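Local coordinates for sporulation-control protein spo0M (Bacillus subtilis, PDB 5CL2) that controls the expression of spo0A and is required for the cell to pass the morphological stage 0 of sporulation, at residues A[48-53]-A[63-67]; A[105-110]-A[122-128]. One frame throughout, in Å; residues are numbered along the deposited sequence.

How the contacts relate
Both contacts are antiparallel beta hairpins of one mixed sheet, in a beta sandwich consistent with the arrestin-like clan of the family. Strands 40-57 and 106-114 lie side by side in it, so the contacts share a seam. Gln48 O probably accepts a hydrogen bond from Val109 N there, and Leu49 packs on both Val108 and Ile126. Both are partly buried: Leu49, Val106, Val108 and Ile126 are core, while Lys64, Tyr65, Thr67, His123 and Arg125 are surface. Contact 1 turns Tyr53 and Ala66 toward strand 165-173 and the loop before it, its other side carrying arginines and hydroxyls. In contact 2 aspartates hold a sodium ion, a metal-binding role that contact 1 lacks.

Contact 1: A[48-53]-A[63-67]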
loop_
_atom_site.group_PDB
_atom_site.type_symbol
_atom_site.label_atom_id
_atom_site.label_comp_id
_atom_site.label_asym_id
_atom_site.label_seq_id
_atom_site.Cartn_x
_atom_site.Cartn_y
_atom_site.Cartn_z
ATOM N N GLN A 48 -16.596 1.691 9.114
ATOM C CA GLN A 48 -15.762 1.089 8.075
ATOM C C GLN A 48 -16.145 1.619 6.721
ATOM O O GLN A 48 -17.323 1.632 6.365
ATOM C CB GLN A 48 -15.886 -0.430 8.029
ATOM C CG GLN A 48 -15.976 -1.106 9.360
ATOM C CD GLN A 48 -15.084 -2.331 9.411
ATOM O OE1 GLN A 48 -14.983 -3.085 8.432
ATOM N NE2 GLN A 48 -14.412 -2.528 10.552
ATOM N N LEU A 49 -15.129 1.989 5.945
ATOM C CA LEU A 49 -15.313 2.362 4.548
ATOM C C LEU A 49 -14.950 1.122 3.735
ATOM O O LEU A 49 -13.895 0.536 3.928
ATOM C CB LEU A 49 -14.444 3.568 4.181
ATOM C CG LEU A 49 -14.704 4.282 2.849
ATOM C CD1 LEU A 49 -15.967 5.158 2.900
ATOM C CD2 LEU A 49 -13.492 5.096 2.433
ATOM N N SER A 50 -15.853 0.677 2.875
ATOM C CA SER A 50 -15.589 -0.548 2.146
ATOM C C SER A 50 -16.102 -0.533 0.723
ATOM O O SER A 50 -16.922 0.298 0.324
ATOM C CB SER A 50 -16.194 -1.746 2.852
ATOM O OG SER A 50 -17.593 -1.614 2.858
ATOM N N THR A 51 -15.570 -1.459 -0.057
ATOM C CA THR A 51 -16.035 -1.613 -1.416
ATOM C C THR A 51 -15.926 -3.094 -1.729
ATOM O O THR A 51 -15.768 -3.896 -0.793
ATOM C CB THR A 51 -15.238 -0.727 -2.405
ATOM O OG1 THR A 51 -15.899 -0.735 -3.673
ATOM C CG2 THR A 51 -13.789 -1.173 -2.531
ATOM N N ARG A 52 -16.118 -3.463 -2.997
ATOM C CA ARG A 52 -15.947 -4.837 -3.443
ATOM C C ARG A 52 -15.035 -4.860 -4.673
ATOM O O ARG A 52 -14.947 -3.884 -5.414
ATOM C CB ARG A 52 -17.282 -5.478 -3.806
ATOM C CG ARG A 52 -18.469 -4.926 -3.079
ATOM C CD ARG A 52 -19.745 -5.338 -3.786
ATOM N NE ARG A 52 -19.771 -4.879 -5.171
ATOM C CZ ARG A 52 -20.877 -4.779 -5.904
ATOM N NH1 ARG A 52 -22.058 -5.118 -5.390
ATOM N NH2 ARG A 52 -20.801 -4.351 -7.159
ATOM N N TYR A 53 -14.362 -5.971 -4.902
ATOM C CA TYR A 53 -13.554 -6.069 -6.098
ATOM C C TYR A 53 -13.685 -7.442 -6.711
ATOM O O TYR A 53 -14.078 -8.400 -6.031
ATOM C CB TYR A 53 -12.095 -5.722 -5.810
ATOM C CG TYR A 53 -11.322 -6.696 -4.953
ATOM C CD1 TYR A 53 -11.400 -6.661 -3.562
ATOM C CD2 TYR A 53 -10.478 -7.631 -5.538
ATOM C CE1 TYR A 53 -10.659 -7.553 -2.783
ATOM C CE2 TYR A 53 -9.733 -8.512 -4.783
ATOM C CZ TYR A 53 -9.814 -8.476 -3.417
ATOM O OH TYR A 53 -9.052 -9.382 -2.709
ATOM N N ARG A 63 -17.050 -11.701 -6.474
ATOM C CA ARG A 63 -16.796 -10.396 -5.868
ATOM C C ARG A 63 -16.556 -10.523 -4.362
ATOM O O ARG A 63 -17.285 -11.216 -3.649
ATOM C CB ARG A 63 -17.922 -9.412 -6.121
ATOM C CG ARG A 63 -17.877 -8.782 -7.469
ATOM C CD ARG A 63 -18.985 -7.756 -7.625
ATOM N NE ARG A 63 -18.966 -7.201 -8.975
ATOM C CZ ARG A 63 -18.289 -6.110 -9.332
ATOM N NH1 ARG A 63 -17.552 -5.432 -8.443
ATOM N NH2 ARG A 63 -18.346 -5.699 -10.593
ATOM N N LYS A 64 -15.500 -9.849 -3.913
ATOM C CA LYS A 64 -14.975 -9.957 -2.568
ATOM C C LYS A 64 -14.987 -8.602 -1.894
ATOM O O LYS A 64 -14.602 -7.599 -2.507
ATOM C CB LYS A 64 -13.558 -10.527 -2.603
ATOM C CG LYS A 64 -12.954 -10.850 -1.259
ATOM C CD LYS A 64 -11.714 -11.719 -1.422
ATOM C CE LYS A 64 -11.000 -11.942 -0.093
ATOM N NZ LYS A 64 -10.311 -10.714 0.410
ATOM N N TYR A 65 -15.455 -8.595 -0.644
ATOM C CA TYR A 65 -15.580 -7.403 0.186
ATOM C C TYR A 65 -14.188 -6.937 0.631
ATOM O O TYR A 65 -13.293 -7.753 0.915
ATOM C CB TYR A 65 -16.488 -7.743 1.386
ATOM C CG TYR A 65 -16.762 -6.656 2.403
ATOM C CD1 TYR A 65 -17.825 -5.779 2.239
ATOM C CD2 TYR A 65 -15.981 -6.531 3.558
ATOM C CE1 TYR A 65 -18.104 -4.786 3.198
ATOM C CE2 TYR A 65 -16.243 -5.535 4.518
ATOM C CZ TYR A 65 -17.312 -4.668 4.328
ATOM O OH TYR A 65 -17.602 -3.681 5.259
ATOM N N ALA A 66 -13.991 -5.626 0.686
ATOM C CA ALA A 66 -12.673 -5.094 1.051
ATOM C C ALA A 66 -12.791 -3.831 1.876
ATOM O O ALA A 66 -13.567 -2.933 1.526
ATOM C CB ALA A 66 -11.851 -4.816 -0.194
ATOM N N THR A 67 -11.985 -3.740 2.930
ATOM C CA THR A 67 -12.033 -2.592 3.824
ATOM C C THR A 67 -11.047 -1.515 3.404
ATOM O O THR A 67 -9.842 -1.740 3.397
ATOM C CB THR A 67 -11.759 -3.042 5.279
ATOM O OG1 THR A 67 -12.774 -3.975 5.678
ATOM C CG2 THR A 67 -11.763 -1.866 6.232
#
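Thr51 pairs with Ala66 and Tyr53 with Lys64 through reciprocal backbone bonds, all four N-to-O distances being 2.9 Å, which fasten strands 40-57 and 60-79 into a beta hairpin. The tightly packed part is made by Thr51, Tyr53 and Ala66 on one face. The Tyr53 ring leans over the neighbouring strand because its CG sits between the backbone N and the carbonyl carbon (chi1 69°). Ala66 CB then meets the ring at its edge, 3.9 Å from Tyr53 CD1. At the exposed margin Lys64 lies alongside the tyrosine, pointing the same way, with its CB over one ring face, toward the rim. Small Ala66 suits a place shared with Phe165, and Pro164 also touches Tyr53, so this face meets strand 165-173 and the loop before it. Were Tyr53 an alanine, a gap would probably open beside Ala66 and Pro164, and Lys64 CB would lose the ring face it covers.

The other face is looser and more polar. With CG trans to its own N (chi1 180°), Tyr65 lies along the neighbouring strand, and its ring meets Ser50 obliquely. A weak hydrogen bond runs from Ser50 OG to Tyr65 OH at 3.2 Å; a small serine allows the ring this close. Toward solvent, Gln48 OE1 comes no nearer than 3.6 Å to Thr67 OG1. At the far end Arg52 NH2 sits over a face of the Arg63 guanidinium, 3.7 Å from Arg63 NH1, the two planes turned 45° apart. Each arginine has an acid of its own: Arg52 bridges to Glu105, and Arg63 to Asp152. With these counter-charges, the two guanidinium groups can probably lie this close despite their like charge.

Contact 2: A[105-110]-A[122-128]; sequences EVAVVT and DHDRIFV. With NA (sodium ion), chain C.
Val108 and Asp124, and likewise Thr110 and Asp122, bond backbone to backbone in both directions as strands 106-114 and 120-128 run antiparallel, 4.5 Å apart at their axes. This beta hairpin belongs to a beta sandwich that is probably arrestin-like. Inside it, Val106 CG1 meets Ile126 CG1 at 3.6 Å; two residues on, on the same face, Val108 CG2 touches Ile126 CG2. Branched aliphatic residues suit this buried face, where Leu49 and Leu16 cover Ile126 as well.

On the opposite face the His123 ring reaches back over the first strand, its CE1 3.3 Å from Ala107 CB in an oblique approach. The small methyl group of Ala107 lets the ring come this close. Glu105 OE1 lies near the ring's edge, but only loosely, for this carboxylate is salt-bridged to Arg52 through OE2.

Farther along the face of Val108, acids replace the hydrocarbon and bind a sodium ion, to which Thr14 O and a less certainly placed water also contribute. Asp122 reaches the ion with CG swung opposite its own N (chi1 -167°), giving one oxygen, OD2, at 2.4 Å. Its other oxygen, OD1, accepts a bent bond from His123 N, 2.7 Å away and above the carboxylate plane, which probably limits its turning. Asp124 grips the sodium with both oxygens, OD2 at 2.3 Å and OD1 at 2.5 Å.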
loop_
_atom_site.group_PDB
_atom_site.type_symbol
_atom_site.label_atom_id
_atom_site.label_comp_id
_atom_site.label_asym_id
_atom_site.label_seq_id
_atom_site.Cartn_x
_atom_site.Cartn_y
_atom_site.Cartn_z
ATOM N N GLU A 105 -19.311 0.104 -5.870
ATOM C CA GLU A 105 -19.992 0.739 -4.739
ATOM C C GLU A 105 -19.043 0.962 -3.557
ATOM O O GLU A 105 -18.201 0.114 -3.239
ATOM C CB GLU A 105 -21.223 -0.086 -4.292
ATOM C CG GLU A 105 -20.900 -1.358 -3.491
ATOM C CD GLU A 105 -22.121 -1.967 -2.767
ATOM O OE1 GLU A 105 -22.814 -1.225 -2.024
ATOM O OE2 GLU A 105 -22.375 -3.186 -2.917
ATOM N N VAL A 106 -19.182 2.126 -2.932
ATOM C CA VAL A 106 -18.453 2.456 -1.713
ATOM C C VAL A 106 -19.467 2.715 -0.605
ATOM O O VAL A 106 -20.383 3.528 -0.753
ATOM C CB VAL A 106 -17.575 3.695 -1.872
ATOM C CG1 VAL A 106 -16.958 4.061 -0.533
ATOM C CG2 VAL A 106 -16.499 3.454 -2.911
ATOM N N ALA A 107 -19.309 2.007 0.500
ATOM C CA ALA A 107 -20.237 2.118 1.595
ATOM C C ALA A 107 -19.525 2.457 2.904
ATOM O O ALA A 107 -18.423 1.984 3.152
ATOM C CB ALA A 107 -21.035 0.822 1.729
ATOM N N VAL A 108 -20.173 3.285 3.721
ATOM C CA VAL A 108 -19.814 3.496 5.126
ATOM C C VAL A 108 -20.654 2.565 6.005
ATOM O O VAL A 108 -21.877 2.603 5.987
ATOM C CB VAL A 108 -20.020 4.957 5.557
ATOM C CG1 VAL A 108 -19.821 5.103 7.044
ATOM C CG2 VAL A 108 -19.077 5.883 4.761
ATOM N N VAL A 109 -19.987 1.674 6.715
ATOM C CA VAL A 109 -20.648 0.676 7.531
ATOM C C VAL A 109 -20.403 0.962 8.997
ATOM O O VAL A 109 -19.266 1.125 9.419
ATOM C CB VAL A 109 -20.142 -0.732 7.195
ATOM C CG1 VAL A 109 -20.713 -1.763 8.144
ATOM C CG2 VAL A 109 -20.446 -1.079 5.736
ATOM N N THR A 110 -21.486 1.043 9.761
ATOM C CA THR A 110 -21.422 1.243 11.192
ATOM C C THR A 110 -21.555 -0.108 11.861
ATOM O O THR A 110 -22.470 -0.871 11.563
ATOM C CB THR A 110 -22.525 2.194 11.678
ATOM O OG1 THR A 110 -22.393 3.455 11.007
ATOM C CG2 THR A 110 -22.432 2.414 13.201
ATOM N N ASP A 122 -25.290 -0.436 10.690
ATOM C CA ASP A 122 -25.924 0.453 9.723
ATOM C C ASP A 122 -25.093 0.497 8.431
ATOM O O ASP A 122 -23.910 0.233 8.464
ATOM C CB ASP A 122 -26.094 1.851 10.286
ATOM C CG ASP A 122 -27.020 2.696 9.444
ATOM O OD1 ASP A 122 -27.733 2.116 8.595
ATOM O OD2 ASP A 122 -27.064 3.929 9.647
ATOM N N HIS A 123 -25.727 0.864 7.320
ATOM C CA HIS A 123 -25.095 0.929 6.004
ATOM C C HIS A 123 -25.482 2.228 5.290
ATOM O O HIS A 123 -26.671 2.483 5.050
ATOM C CB HIS A 123 -25.525 -0.302 5.183
ATOM C CG HIS A 123 -25.065 -0.294 3.752
ATOM N ND1 HIS A 123 -23.975 -1.010 3.313
ATOM C CD2 HIS A 123 -25.583 0.320 2.656
ATOM C CE1 HIS A 123 -23.830 -0.836 2.008
ATOM N NE2 HIS A 123 -24.785 -0.031 1.589
ATOM N N ASP A 124 -24.490 3.040 4.943
ATOM C CA ASP A 124 -24.742 4.273 4.208
ATOM C C ASP A 124 -23.852 4.295 2.960
ATOM O O ASP A 124 -22.644 4.447 3.031
ATOM C CB ASP A 124 -24.434 5.498 5.075
ATOM C CG ASP A 124 -25.397 5.646 6.262
ATOM O OD1 ASP A 124 -25.094 5.047 7.324
ATOM O OD2 ASP A 124 -26.447 6.334 6.130
ATOM N N ARG A 125 -24.447 4.175 1.801
ATOM C CA ARG A 125 -23.694 4.333 0.586
ATOM C C ARG A 125 -23.165 5.747 0.441
ATOM O O ARG A 125 -23.831 6.704 0.822
ATOM C CB ARG A 125 -24.559 3.946 -0.578
ATOM C CG ARG A 125 -25.140 2.563 -0.410
ATOM C CD ARG A 125 -26.500 2.658 -1.032
ATOM N NE ARG A 125 -26.292 3.219 -2.369
ATOM C CZ ARG A 125 -27.102 3.024 -3.402
ATOM N NH1 ARG A 125 -28.231 2.359 -3.222
ATOM N NH2 ARG A 125 -26.834 3.561 -4.592
ATOM N N ILE A 126 -21.962 5.880 -0.113
ATOM C CA ILE A 126 -21.511 7.188 -0.560
ATOM C C ILE A 126 -21.091 7.177 -2.022
ATOM O O ILE A 126 -20.640 6.161 -2.568
ATOM C CB ILE A 126 -20.359 7.721 0.306
ATOM C CG1 ILE A 126 -19.143 6.815 0.239
ATOM C CG2 ILE A 126 -20.790 7.815 1.741
ATOM C CD1 ILE A 126 -17.876 7.501 0.730
ATOM N N PHE A 127 -21.331 8.293 -2.691
ATOM C CA PHE A 127 -20.887 8.405 -4.058
ATOM C C PHE A 127 -19.521 9.063 -3.977
ATOM O O PHE A 127 -19.368 10.110 -3.338
ATOM C CB PHE A 127 -21.878 9.205 -4.908
ATOM C CG PHE A 127 -23.257 8.582 -4.969
ATOM C CD1 PHE A 127 -23.521 7.520 -5.821
ATOM C CD2 PHE A 127 -24.288 9.061 -4.172
ATOM C CE1 PHE A 127 -24.776 6.944 -5.869
ATOM C CE2 PHE A 127 -25.552 8.491 -4.219
ATOM C CZ PHE A 127 -25.797 7.434 -5.072
ATOM N N VAL A 128 -18.524 8.428 -4.594
ATOM C CA VAL A 128 -17.166 8.964 -4.613
ATOM C C VAL A 128 -16.842 9.508 -5.988
ATOM O O VAL A 128 -16.716 8.751 -6.949
ATOM C CB VAL A 128 -16.135 7.908 -4.243
ATOM C CG1 VAL A 128 -14.739 8.491 -4.356
ATOM C CG2 VAL A 128 -16.415 7.368 -2.840
HETATM NA NA NA C . -27.530 5.433 7.900
HETATM O O HOH W 1 -28.453 4.069 6.782
#